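PDB 2QWU: intracellular growth locus, subunit C from Francisella tularensis subsp. tularensis, which is a protein of the Francisella pathogenicity island, probably needed for growth inside host cells and, as in related type VI secretion systems, probably a secretion-tube component. Local coordinates for residues A[130-135]-A[191-196]; A[4-9]-A[18-23]; A[34-39]-A[138-143]; A[54-59]-A[124-129]; A[71-76]-A[87-92]. The protein carries 2 engineered substitutions. One frame throughout, in Å; residues are numbered along the deposited sequence.

Interaction 1 of 5, residues A[130-135]-A[191-196]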
# COMPACT_ATOMS: atom_id res chain seq x y z
N GLU A 130 -1.68 -6.65 -11.58
CA GLU A 130 -2.96 -6.88 -12.23
C GLU A 130 -2.73 -7.56 -13.58
O GLU A 130 -1.78 -7.19 -14.32
CB GLU A 130 -3.62 -5.51 -12.46
CG GLU A 130 -4.91 -5.53 -13.19
CD GLU A 130 -5.50 -4.11 -13.32
OE1 GLU A 130 -4.90 -3.25 -13.99
OE2 GLU A 130 -6.60 -3.87 -12.76
N TYR A 131 -3.57 -8.56 -13.87
CA TYR A 131 -3.49 -9.27 -15.16
C TYR A 131 -4.23 -8.41 -16.21
O TYR A 131 -5.44 -8.19 -16.14
CB TYR A 131 -4.08 -10.69 -15.03
CG TYR A 131 -3.81 -11.55 -16.24
CD1 TYR A 131 -2.50 -11.84 -16.60
CD2 TYR A 131 -4.85 -12.09 -16.99
CE1 TYR A 131 -2.21 -12.68 -17.69
CE2 TYR A 131 -4.59 -12.94 -18.10
CZ TYR A 131 -3.26 -13.22 -18.42
OH TYR A 131 -2.92 -14.04 -19.47
N LYS A 132 -3.47 -7.90 -17.15
CA LYS A 132 -3.97 -6.97 -18.14
C LYS A 132 -4.76 -7.57 -19.30
O LYS A 132 -4.78 -8.78 -19.50
CB LYS A 132 -2.80 -6.12 -18.65
CG LYS A 132 -1.96 -5.49 -17.55
CD LYS A 132 -2.76 -4.42 -16.76
CE LYS A 132 -1.85 -3.73 -15.74
NZ LYS A 132 -2.50 -2.46 -15.27
N THR A 133 -5.43 -6.68 -20.06
CA THR A 133 -6.29 -7.15 -21.14
C THR A 133 -5.53 -7.80 -22.27
O THR A 133 -6.14 -8.51 -23.08
CB THR A 133 -7.21 -6.01 -21.69
OG1 THR A 133 -6.43 -4.88 -22.11
CG2 THR A 133 -8.21 -5.57 -20.53
N ASP A 134 -4.23 -7.53 -22.36
CA ASP A 134 -3.43 -8.15 -23.39
C ASP A 134 -2.70 -9.43 -22.93
O ASP A 134 -1.70 -9.86 -23.53
CB ASP A 134 -2.47 -7.11 -24.01
CG ASP A 134 -1.46 -6.53 -23.01
OD1 ASP A 134 -1.69 -6.62 -21.78
OD2 ASP A 134 -0.46 -5.95 -23.49
N GLU A 135 -3.22 -10.02 -21.85
CA GLU A 135 -2.74 -11.29 -21.31
C GLU A 135 -1.30 -11.33 -20.82
O GLU A 135 -0.52 -12.25 -21.10
CB GLU A 135 -2.97 -12.42 -22.34
CG GLU A 135 -4.41 -12.45 -22.82
CD GLU A 135 -4.79 -13.74 -23.52
OE1 GLU A 135 -3.98 -14.24 -24.35
OE2 GLU A 135 -5.91 -14.25 -23.23
N PRO A 191 4.38 6.11 -11.12
CA PRO A 191 4.21 5.34 -12.37
C PRO A 191 2.90 4.51 -12.21
O PRO A 191 2.59 4.02 -11.10
CB PRO A 191 5.43 4.40 -12.37
CG PRO A 191 6.42 5.06 -11.58
CD PRO A 191 5.63 5.71 -10.43
N VAL A 192 2.11 4.42 -13.28
CA VAL A 192 0.87 3.64 -13.28
C VAL A 192 0.76 2.85 -14.57
O VAL A 192 1.56 3.04 -15.49
CB VAL A 192 -0.39 4.56 -13.14
CG1 VAL A 192 -0.31 5.30 -11.83
CG2 VAL A 192 -0.53 5.48 -14.36
N CYS A 193 -0.19 1.94 -14.63
CA CYS A 193 -0.44 1.21 -15.88
C CYS A 193 -1.92 0.95 -15.87
O CYS A 193 -2.49 0.54 -14.82
CB CYS A 193 0.29 -0.12 -15.92
SG CYS A 193 0.17 -0.87 -17.60
N CYS A 194 -2.52 1.17 -17.04
CA CYS A 194 -3.97 1.06 -17.19
C CYS A 194 -4.45 -0.27 -17.73
O CYS A 194 -3.97 -1.30 -17.24
CB CYS A 194 -4.46 2.27 -18.00
SG CYS A 194 -3.95 3.85 -17.18
N ALA A 195 -5.36 -0.27 -18.72
CA ALA A 195 -5.97 -1.51 -19.19
C ALA A 195 -5.05 -2.64 -19.65
O ALA A 195 -5.13 -3.78 -19.16
CB ALA A 195 -7.00 -1.18 -20.35
N ALA A 196 -4.21 -2.30 -20.60
CA ALA A 196 -3.29 -3.24 -21.18
C ALA A 196 -1.89 -3.00 -20.62
O ALA A 196 -1.63 -1.94 -20.03
CB ALA A 196 -3.36 -3.08 -22.70
O HOH W 1 -6.20 -4.20 -16.74
O HOH W 2 -4.99 -0.42 -13.73

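Interaction 2 of 5, residues A[4-9]-A[18-23]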
# COMPACT_ATOMS: atom_id res chain seq x y z
N SER A 4 -12.00 -2.68 -17.53
CA SER A 4 -11.97 -3.58 -16.36
C SER A 4 -10.83 -3.14 -15.43
O SER A 4 -10.79 -3.41 -14.24
CB SER A 4 -11.75 -5.02 -16.84
OG SER A 4 -10.84 -5.02 -17.92
N GLU A 5 -9.87 -2.49 -16.07
CA GLU A 5 -8.66 -1.92 -15.50
C GLU A 5 -8.96 -1.11 -14.23
O GLU A 5 -9.83 -0.22 -14.22
CB GLU A 5 -8.08 -0.97 -16.55
CG GLU A 5 -9.03 0.22 -16.74
CD GLU A 5 -9.24 0.69 -18.15
OE1 GLU A 5 -8.42 1.49 -18.62
OE2 GLU A 5 -10.23 0.29 -18.80
N MSE A 6 -8.22 -1.38 -13.16
CA MSE A 6 -8.41 -0.62 -11.94
C MSE A 6 -8.15 0.89 -12.15
O MSE A 6 -8.88 1.74 -11.64
CB MSE A 6 -7.50 -1.18 -10.86
CG MSE A 6 -7.66 -0.54 -9.46
SE MSE A 6 -9.11 -1.16 -8.58
CE MSE A 6 -8.89 -2.70 -8.52
N ILE A 7 -7.11 1.24 -12.89
CA ILE A 7 -6.86 2.65 -13.17
C ILE A 7 -7.08 2.92 -14.66
O ILE A 7 -6.39 2.32 -15.51
CB ILE A 7 -5.46 3.03 -12.79
CG1 ILE A 7 -5.25 2.73 -11.28
CG2 ILE A 7 -5.24 4.52 -13.08
CD1 ILE A 7 -3.79 2.84 -10.85
N THR A 8 -8.02 3.81 -14.98
CA THR A 8 -8.34 4.10 -16.38
C THR A 8 -7.50 5.25 -16.96
O THR A 8 -7.10 6.16 -16.24
CB THR A 8 -9.88 4.51 -16.55
OG1 THR A 8 -10.12 5.75 -15.85
CG2 THR A 8 -10.79 3.42 -15.97
N ARG A 9 -7.24 5.20 -18.27
CA ARG A 9 -6.47 6.27 -18.91
C ARG A 9 -7.15 7.63 -18.68
O ARG A 9 -6.47 8.63 -18.46
CB ARG A 9 -6.34 5.98 -20.40
CG ARG A 9 -5.63 7.09 -21.16
CD ARG A 9 -4.29 7.47 -20.54
NE ARG A 9 -3.40 6.32 -20.42
CZ ARG A 9 -2.17 6.38 -19.93
NH1 ARG A 9 -1.68 7.55 -19.51
NH2 ARG A 9 -1.42 5.28 -19.87
N ILE A 18 -7.36 8.69 -8.03
CA ILE A 18 -6.94 7.35 -8.43
C ILE A 18 -7.26 6.51 -7.22
O ILE A 18 -6.98 6.92 -6.05
CB ILE A 18 -5.41 7.32 -8.74
CG1 ILE A 18 -5.11 8.17 -9.98
CG2 ILE A 18 -4.94 5.89 -8.97
CD1 ILE A 18 -3.66 8.16 -10.35
N HIS A 19 -7.86 5.36 -7.47
CA HIS A 19 -8.26 4.51 -6.39
C HIS A 19 -7.93 3.07 -6.74
O HIS A 19 -8.20 2.61 -7.85
CB HIS A 19 -9.79 4.64 -6.17
CG HIS A 19 -10.30 3.87 -4.98
ND1 HIS A 19 -10.95 2.67 -5.09
CD2 HIS A 19 -10.30 4.19 -3.66
CE1 HIS A 19 -11.35 2.27 -3.89
NE2 HIS A 19 -10.98 3.17 -3.01
N VAL A 20 -7.31 2.37 -5.81
CA VAL A 20 -7.02 0.96 -6.03
C VAL A 20 -7.54 0.19 -4.84
O VAL A 20 -7.46 0.63 -3.68
CB VAL A 20 -5.49 0.64 -6.19
CG1 VAL A 20 -5.30 -0.90 -6.14
CG2 VAL A 20 -4.96 1.18 -7.54
N ARG A 21 -8.07 -0.98 -5.10
CA ARG A 21 -8.59 -1.78 -4.03
C ARG A 21 -8.48 -3.24 -4.44
O ARG A 21 -8.81 -3.60 -5.60
CB ARG A 21 -10.03 -1.41 -3.81
CG ARG A 21 -10.84 -2.37 -2.98
CD ARG A 21 -12.23 -2.27 -3.51
NE ARG A 21 -12.64 -0.88 -3.48
CZ ARG A 21 -13.41 -0.37 -2.52
NH1 ARG A 21 -13.83 -1.17 -1.54
NH2 ARG A 21 -13.71 0.92 -2.52
N THR A 22 -8.02 -4.06 -3.52
CA THR A 22 -7.89 -5.48 -3.78
C THR A 22 -8.62 -6.22 -2.67
O THR A 22 -9.07 -5.60 -1.69
CB THR A 22 -6.38 -5.95 -3.72
OG1 THR A 22 -5.94 -6.01 -2.35
CG2 THR A 22 -5.49 -4.95 -4.47
N ASP A 23 -8.76 -7.53 -2.81
CA ASP A 23 -9.34 -8.34 -1.73
C ASP A 23 -8.33 -8.28 -0.53
O ASP A 23 -7.12 -8.19 -0.74
CB ASP A 23 -9.52 -9.77 -2.21
CG ASP A 23 -10.72 -9.92 -3.12
OD1 ASP A 23 -11.59 -8.99 -3.12
OD2 ASP A 23 -10.82 -10.96 -3.82
O HOH W 3 -9.17 3.81 -9.88

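Interaction 3 of 5, residues A[34-39]-A[138-143]. Engineered in segment 34-39: M36 (natural residue Leu).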
# COMPACT_ATOMS: atom_id res chain seq x y z
N CYS A 34 -6.07 -9.05 -8.84
CA CYS A 34 -5.01 -8.11 -8.52
C CYS A 34 -4.54 -8.19 -7.06
O CYS A 34 -5.27 -8.60 -6.14
CB CYS A 34 -5.42 -6.70 -8.87
SG CYS A 34 -6.78 -6.11 -7.82
N ARG A 35 -3.25 -7.90 -6.88
CA ARG A 35 -2.71 -7.90 -5.52
C ARG A 35 -1.48 -6.96 -5.50
O ARG A 35 -0.74 -6.84 -6.49
CB ARG A 35 -2.34 -9.32 -5.03
CG ARG A 35 -0.93 -9.92 -5.55
CD ARG A 35 -0.91 -10.13 -7.02
NE ARG A 35 -1.95 -11.03 -7.52
CZ ARG A 35 -1.96 -12.37 -7.46
NH1 ARG A 35 -0.98 -13.09 -6.89
NH2 ARG A 35 -2.99 -13.04 -8.01
N MSE A 36 -1.30 -6.30 -4.37
CA MSE A 36 -0.19 -5.36 -4.18
C MSE A 36 0.45 -5.62 -2.84
O MSE A 36 -0.22 -5.87 -1.87
CB MSE A 36 -0.69 -3.90 -4.24
CG MSE A 36 -1.04 -3.42 -5.61
SE MSE A 36 -1.56 -1.57 -5.50
CE MSE A 36 -0.07 -1.00 -4.99
N PHE A 37 1.78 -5.63 -2.81
CA PHE A 37 2.44 -5.78 -1.56
C PHE A 37 3.84 -5.15 -1.65
O PHE A 37 4.35 -4.88 -2.76
CB PHE A 37 2.47 -7.26 -1.14
CG PHE A 37 3.16 -8.20 -2.15
CD1 PHE A 37 4.54 -8.35 -2.14
CD2 PHE A 37 2.40 -8.94 -3.07
CE1 PHE A 37 5.19 -9.26 -3.05
CE2 PHE A 37 3.02 -9.86 -3.98
CZ PHE A 37 4.45 -10.00 -3.95
N ILE A 38 4.40 -4.86 -0.48
CA ILE A 38 5.70 -4.20 -0.44
C ILE A 38 6.71 -4.97 0.40
O ILE A 38 6.37 -5.58 1.41
CB ILE A 38 5.55 -2.76 0.09
CG1 ILE A 38 4.77 -2.77 1.43
CG2 ILE A 38 4.83 -1.89 -0.96
CD1 ILE A 38 4.64 -1.38 2.09
N ASP A 39 7.99 -4.92 0.01
CA ASP A 39 8.99 -5.75 0.70
C ASP A 39 9.55 -5.18 1.99
O ASP A 39 10.30 -5.87 2.71
CB ASP A 39 10.12 -6.17 -0.29
CG ASP A 39 10.99 -5.02 -0.73
OD1 ASP A 39 10.76 -3.89 -0.26
OD2 ASP A 39 11.94 -5.26 -1.56
N GLY A 138 0.96 -6.60 -15.18
CA GLY A 138 1.57 -5.27 -15.17
C GLY A 138 1.29 -4.65 -13.81
O GLY A 138 0.62 -5.26 -13.01
N ILE A 139 1.82 -3.46 -13.56
CA ILE A 139 1.51 -2.80 -12.29
C ILE A 139 0.18 -2.08 -12.40
O ILE A 139 -0.38 -1.97 -13.51
CB ILE A 139 2.53 -1.67 -11.95
CG1 ILE A 139 2.48 -0.52 -12.99
CG2 ILE A 139 3.98 -2.27 -11.83
CD1 ILE A 139 3.34 0.72 -12.59
N MSE A 140 -0.35 -1.69 -11.25
CA MSE A 140 -1.50 -0.76 -11.21
C MSE A 140 -0.80 0.57 -10.87
O MSE A 140 -0.86 1.51 -11.61
CB MSE A 140 -2.54 -1.14 -10.16
CG MSE A 140 -3.40 -2.35 -10.69
SE MSE A 140 -4.68 -2.97 -9.46
CE MSE A 140 -3.60 -3.49 -8.08
N ILE A 141 -0.08 0.59 -9.74
CA ILE A 141 0.69 1.78 -9.33
C ILE A 141 2.04 1.27 -8.75
O ILE A 141 2.07 0.33 -7.96
CB ILE A 141 0.05 2.51 -8.15
CG1 ILE A 141 -1.37 2.91 -8.46
CG2 ILE A 141 0.92 3.71 -7.81
CD1 ILE A 141 -2.01 3.68 -7.27
N ASP A 142 3.13 1.93 -9.11
CA ASP A 142 4.46 1.57 -8.53
C ASP A 142 4.66 2.45 -7.28
O ASP A 142 4.95 3.65 -7.37
CB ASP A 142 5.60 1.84 -9.56
CG ASP A 142 6.94 1.32 -9.09
OD1 ASP A 142 7.05 1.01 -7.89
OD2 ASP A 142 7.90 1.20 -9.93
N LEU A 143 4.50 1.85 -6.11
CA LEU A 143 4.60 2.58 -4.86
C LEU A 143 6.03 2.54 -4.28
O LEU A 143 6.26 3.02 -3.19
CB LEU A 143 3.65 1.95 -3.82
CG LEU A 143 2.17 2.10 -4.22
CD1 LEU A 143 1.30 1.30 -3.20
CD2 LEU A 143 1.77 3.58 -4.27

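Interaction 4 of 5, residues A[54-59]-A[124-129]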
# COMPACT_ATOMS: atom_id res chain seq x y z
N ALA A 54 4.11 -13.51 0.40
CA ALA A 54 3.20 -12.91 -0.59
C ALA A 54 3.51 -13.45 -1.96
O ALA A 54 4.70 -13.73 -2.33
CB ALA A 54 3.31 -11.39 -0.57
N ILE A 55 2.44 -13.60 -2.73
CA ILE A 55 2.55 -14.21 -4.05
C ILE A 55 2.36 -13.19 -5.18
O ILE A 55 1.29 -12.55 -5.28
CB ILE A 55 1.47 -15.32 -4.17
CG1 ILE A 55 1.55 -16.32 -2.99
CG2 ILE A 55 1.57 -15.98 -5.57
CD1 ILE A 55 2.87 -17.14 -2.99
N ASP A 56 3.40 -12.99 -6.00
CA ASP A 56 3.33 -12.06 -7.12
C ASP A 56 2.38 -12.66 -8.19
O ASP A 56 2.14 -13.87 -8.24
CB ASP A 56 4.75 -11.82 -7.70
CG ASP A 56 4.89 -10.47 -8.42
OD1 ASP A 56 4.01 -9.59 -8.28
OD2 ASP A 56 5.91 -10.25 -9.14
N GLY A 57 1.83 -11.81 -9.04
CA GLY A 57 0.90 -12.33 -10.04
C GLY A 57 1.56 -13.40 -10.90
O GLY A 57 2.70 -13.21 -11.37
N GLY A 58 0.84 -14.49 -11.08
CA GLY A 58 1.28 -15.59 -11.92
C GLY A 58 2.28 -16.51 -11.28
O GLY A 58 2.64 -17.55 -11.87
N GLU A 59 2.74 -16.15 -10.08
CA GLU A 59 3.76 -16.93 -9.42
C GLU A 59 3.23 -18.31 -8.99
O GLU A 59 2.09 -18.47 -8.55
CB GLU A 59 4.30 -16.13 -8.22
CG GLU A 59 5.54 -16.72 -7.55
CD GLU A 59 5.86 -16.03 -6.23
OE1 GLU A 59 5.61 -14.81 -6.11
OE2 GLU A 59 6.37 -16.71 -5.30
N ASN A 124 9.90 -1.64 -1.84
CA ASN A 124 9.62 -1.94 -3.24
C ASN A 124 8.31 -2.69 -3.37
O ASN A 124 8.08 -3.71 -2.69
CB ASN A 124 10.72 -2.84 -3.80
CG ASN A 124 12.07 -2.16 -3.77
OD1 ASN A 124 12.21 -1.02 -4.28
ND2 ASN A 124 13.06 -2.82 -3.17
N SER A 125 7.46 -2.20 -4.25
CA SER A 125 6.21 -2.92 -4.50
C SER A 125 6.40 -3.98 -5.58
O SER A 125 7.37 -3.94 -6.38
CB SER A 125 5.08 -1.92 -4.87
OG SER A 125 5.41 -1.05 -5.92
N ASN A 126 5.51 -4.95 -5.60
CA ASN A 126 5.57 -6.03 -6.61
C ASN A 126 5.28 -5.55 -8.02
O ASN A 126 4.55 -4.59 -8.25
CB ASN A 126 4.64 -7.20 -6.22
CG ASN A 126 3.15 -6.79 -6.19
OD1 ASN A 126 2.77 -5.82 -5.57
ND2 ASN A 126 2.32 -7.58 -6.86
N LYS A 127 5.87 -6.23 -8.98
CA LYS A 127 5.71 -5.80 -10.38
C LYS A 127 4.50 -6.42 -11.06
O LYS A 127 4.01 -5.86 -12.02
CB LYS A 127 6.98 -6.13 -11.17
CG LYS A 127 8.21 -5.36 -10.62
CD LYS A 127 9.53 -5.64 -11.37
CE LYS A 127 10.73 -4.96 -10.69
NZ LYS A 127 10.42 -3.57 -10.25
N LYS A 128 4.03 -7.56 -10.59
CA LYS A 128 2.90 -8.19 -11.25
C LYS A 128 1.67 -8.04 -10.36
O LYS A 128 1.34 -8.93 -9.61
CB LYS A 128 3.24 -9.66 -11.53
CG LYS A 128 4.42 -9.77 -12.53
CD LYS A 128 4.68 -11.25 -12.90
CE LYS A 128 5.64 -11.39 -14.07
NZ LYS A 128 7.02 -11.00 -13.65
N GLN A 129 0.99 -6.90 -10.48
CA GLN A 129 -0.16 -6.56 -9.64
C GLN A 129 -1.53 -6.87 -10.27
O GLN A 129 -2.43 -7.31 -9.58
CB GLN A 129 -0.09 -5.08 -9.36
CG GLN A 129 1.21 -4.68 -8.65
CD GLN A 129 1.22 -3.19 -8.35
OE1 GLN A 129 0.29 -2.46 -8.73
NE2 GLN A 129 2.25 -2.73 -7.67
O HOH W 4 7.63 -8.25 -8.37

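Interaction 5 of 5, residues A[71-76]-A[87-92]. Engineered in segment 71-76: M76 (natural residue Leu).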
# COMPACT_ATOMS: atom_id res chain seq x y z
N ALA A 71 4.25 -6.00 4.18
CA ALA A 71 2.85 -5.54 4.22
C ALA A 71 2.20 -5.70 2.89
O ALA A 71 2.89 -5.70 1.86
CB ALA A 71 2.77 -4.05 4.60
N SER A 72 0.87 -5.86 2.88
CA SER A 72 0.13 -5.87 1.64
C SER A 72 -0.47 -4.45 1.58
O SER A 72 -0.59 -3.75 2.62
CB SER A 72 -1.02 -6.87 1.67
OG SER A 72 -1.91 -6.49 2.73
N VAL A 73 -0.75 -4.00 0.36
CA VAL A 73 -1.48 -2.72 0.20
C VAL A 73 -2.86 -3.16 -0.29
O VAL A 73 -2.98 -3.71 -1.40
CB VAL A 73 -0.84 -1.79 -0.82
CG1 VAL A 73 -1.67 -0.53 -0.93
CG2 VAL A 73 0.57 -1.44 -0.37
N ILE A 74 -3.87 -2.98 0.55
CA ILE A 74 -5.26 -3.42 0.28
C ILE A 74 -6.09 -2.34 -0.41
O ILE A 74 -6.94 -2.66 -1.26
CB ILE A 74 -5.95 -3.84 1.61
CG1 ILE A 74 -5.23 -5.07 2.19
CG2 ILE A 74 -7.37 -4.21 1.42
CD1 ILE A 74 -5.47 -5.24 3.71
N ARG A 75 -5.87 -1.08 -0.03
CA ARG A 75 -6.58 0.02 -0.66
C ARG A 75 -5.73 1.23 -0.62
O ARG A 75 -4.91 1.43 0.30
CB ARG A 75 -7.86 0.35 0.08
CG ARG A 75 -8.62 -0.83 0.46
CD ARG A 75 -9.77 -0.46 1.41
NE ARG A 75 -10.75 0.44 0.80
CZ ARG A 75 -12.04 0.13 0.62
NH1 ARG A 75 -12.53 -1.06 0.98
NH2 ARG A 75 -12.86 1.04 0.12
N MSE A 76 -5.89 2.04 -1.66
CA MSE A 76 -5.19 3.29 -1.67
C MSE A 76 -6.00 4.27 -2.47
O MSE A 76 -6.59 3.90 -3.47
CB MSE A 76 -3.81 3.17 -2.30
CG MSE A 76 -3.00 4.37 -2.01
SE MSE A 76 -1.26 4.07 -2.50
CE MSE A 76 -0.60 5.67 -1.97
N ILE A 87 -4.10 11.69 0.59
CA ILE A 87 -3.98 10.25 0.42
C ILE A 87 -4.48 9.46 1.60
O ILE A 87 -4.29 9.86 2.76
CB ILE A 87 -2.43 9.92 0.21
CG1 ILE A 87 -1.97 10.55 -1.11
CG2 ILE A 87 -2.16 8.44 0.20
CD1 ILE A 87 -0.44 10.41 -1.30
N SER A 88 -5.11 8.34 1.31
CA SER A 88 -5.51 7.40 2.36
C SER A 88 -4.96 6.05 1.90
O SER A 88 -4.82 5.81 0.71
CB SER A 88 -7.05 7.35 2.58
OG SER A 88 -7.71 6.95 1.41
N ILE A 89 -4.59 5.20 2.85
CA ILE A 89 -4.05 3.89 2.51
C ILE A 89 -4.45 2.87 3.54
O ILE A 89 -4.62 3.18 4.72
CB ILE A 89 -2.47 3.98 2.36
CG1 ILE A 89 -1.92 2.67 1.75
CG2 ILE A 89 -1.77 4.20 3.75
CD1 ILE A 89 -0.43 2.84 1.39
N THR A 90 -4.62 1.64 3.10
CA THR A 90 -4.97 0.52 3.98
C THR A 90 -3.94 -0.58 3.75
O THR A 90 -3.74 -0.99 2.61
CB THR A 90 -6.38 -0.01 3.68
OG1 THR A 90 -7.33 1.05 3.95
CG2 THR A 90 -6.72 -1.14 4.64
N LEU A 91 -3.23 -0.95 4.83
CA LEU A 91 -2.17 -1.96 4.75
C LEU A 91 -2.51 -3.18 5.58
O LEU A 91 -3.14 -3.05 6.61
CB LEU A 91 -0.85 -1.33 5.28
CG LEU A 91 -0.37 -0.05 4.58
CD1 LEU A 91 0.49 0.78 5.48
CD2 LEU A 91 0.41 -0.47 3.38
N GLY A 92 -2.08 -4.36 5.13
CA GLY A 92 -2.29 -5.58 5.89
C GLY A 92 -0.92 -6.01 6.42
O GLY A 92 0.02 -6.08 5.64

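Interaction 1 of 5, residues A[130-135]-A[191-196]
A type I beta turn, K132 to E135, meets the loop that leaves strand 189-193, and the side chain of K132 runs across to carbonyls at the end of that strand and in the loop. K132 CG lies anti to the carbonyl carbon (chi1 -50°), and the chain bends at chi2. CB and CG pass beside A195 O and the carbonyl carbon of A196, with CB 3.3 Å from A195 O. The ammonium NZ then donates to C194 O at 2.7 Å, in the plane of that carbonyl, and more weakly to C193 O. E130 OE1 forms a salt bridge with K132 NZ at 2.8 Å, using its anti lone pair. I139 O is a further acceptor for NZ. One water donates to E130 OE1 and C193 O, and a second to A195 O and, weakly, to E130 OE1. At the turn, T133 N gives A195 O a nearly straight bond of 3.1 Å, with an N-H...O angle of 170°. T133 OG1 packs 3.6 Å from A196 CB. D134 CG lies 4.0 Å from A196 CB, while D134 OD2 bonds S197 OG. The buried lysine thus has its charge offset by E130 and shared among several carbonyls. This would probably keep K132 protonated.

Interaction 2 of 5, residues A[4-9]-A[18-23]
Apolar contacts between M6, I7 and strand 18-21 carry most of this contact. M6 is a selenomethionine whose CG lies anti to the backbone N (chi1 -175°). That CG packs 3.7 Å from V20 CG2, and the two side chains cross at about a right angle. I7 CD1 touches two methyls of the strand, 3.8 Å from I18 CG2 and 3.9 Å from V20 CG2. I7 therefore bridges residues two apart on the strand, and V20 CG2 is shared by M6 and I7. A second group of contacts sets the M6 side chain against polar backbone. CG is 3.6 Å from H19 O. The chain bends at chi2 and chi3, leaving SE 3.6 Å from R21 N and CE 3.1 Å from R21 O. No direct hydrogen bond joins the segments. Water 3 links them instead, within bonding distance of M6 O at 2.7 Å and of H19 O. Outside the pair, M6 touches M140, I7 touches I141, and M6 N bonds E130 OE2. T8 is the N-cap of helix 9-14, which carries the chain round to the strand. The N-terminal loop is thus held against strand 18-21 by hydrophobic side chains, with water as the polar link between the two backbones.

Interaction 3 of 5, residues A[34-39]-A[138-143]
M36 and M140, both selenomethionines, meet through their side chains, and M36 also reaches L143. M36 is an engineered substitution for leucine. Its CB bond points toward segment 138-143. CG lies anti to the carbonyl carbon (chi1 -74°) and rests 3.6 Å from M140 CE. SE comes next and is 3.8 Å from the same methyl. The chain bends at chi3 (64°), which turns CE aside to L143 CD1. That carbon pair is only 3.2 Å apart, tighter than usual van der Waals contact, and the two side chains cross at about a right angle. CE is also 3.9 Å from I141 O. M140 thus meets the CG-SE part of M36 with its terminal methyl CE, the two chains crossing at a slant, and CE also packs 3.8 Å from C34 CB. M140 SE is 3.8 Å from that CB as well. No hydrogen bond crosses between the segments. V20 and V73 add their side chains to M36, and V20 also touches M140. Q129 bonds M140 N and I141 O, which helps to place the 138-143 backbone. The whole is hydrophobic core packing of a beta-sheet protein, where the loop from strand 137-138 to strand 147-150 lies against C34 and M36, on the chain leading into strand 37-43.

Interaction 4 of 5, residues A[54-59]-A[124-129]
D56 OD1 takes two hydrogen bonds from segment 124-129. N126 ND2 donates at 3.0 Å, nearly along the C-O axis of the carboxylate, and the acceptor lies in the N126 amide plane. K128 N donates at 3.1 Å on the syn side, somewhat out of the carboxylate plane. The two donors come from opposite faces of that plane. The carboxylate and amide planes are 68° apart. A third bond runs the other way, from G57 N to K128 O at 3.0 Å, in the carbonyl plane and on a lone pair. K128 CB and CG pass the carboxylate, and CD reaches G57 O at 3.2 Å. K128 NZ stays 4.7 Å from D56 OD2, without charged contact. Water 4 donates to D56 OD2 at 2.7 Å and accepts from K127 N. In the next shell, a type II turn from D56 to E59 is braced by E59 OE1, which accepts from D56 N at 2.9 Å. The N126 amide is fixed at both ends: OD1 accepts from F37 N, and ND2, besides D56 OD1, donates to R35 O. The contact therefore ties the long loop before strand 71-79 to the loop between strands 120-122 and 130-131, beside R35 and F37, next to strand 37-43.

Interaction 5 of 5, residues A[71-76]-A[87-92]
A classic beta bulge interrupts the antiparallel hairpin of strands 71-79 and 86-96, where I74 and R75 both face T90. T90 O accepts from I74 N at 2.9 Å and, weakly, from R75 N at 3.4 Å. T90 N returns a bond to R75 O at 2.8 Å. Before the bulge, S72 and G92 form a hydrogen-bonded pair, with S72 N to G92 O at 2.9 Å and G92 N to S72 O at 3.0 Å. V73 with L91 and M76 with I89 are non-hydrogen-bonded pairs on the same face. There V73 CG2 lies 3.9 Å from L91 CD2, the two side chains side by side. M76, an engineered selenomethionine in place of leucine, has CG anti to the backbone N (chi1 -167°) and an extended chain. Its SE approaches I89 CD1, and its CE packs 3.8 Å from I87 CG2. On the face of S72, R75 and T90, the aliphatic part of R75 runs beside T90, with CD 3.8 Å from OG1. G92 packs close to S72, whose OG bonds Y175 OH. The hairpin lies inside the large antiparallel sheet. Strands 18-21 and 37-43 pair with strand 71-79, and strand 173-184 flanks strand 86-96.

How the interactions relate
Interactions 2, 3 and 5 share the large antiparallel sheet, where strands 18-21 and 37-43 both pair with strand 71-79. Interaction 5 lies nearest the middle, its centre about 4 Å from that of the chain. The centres of interactions 3 and 5 are about 11 Å apart. Those of interactions 3 and 4 are about 7 Å apart. Interaction 1 lies furthest out, about 20 Å from interaction 5, centre to centre. Along the chain interaction 2 closes first. Interaction 3 then spans interactions 4 and 5, and its segments alternate with those of interaction 1. Segment 138-143 touches interactions 1, 2, 4 and 5. It thus joins the peripheral loops and the N-terminal segment to the sheet.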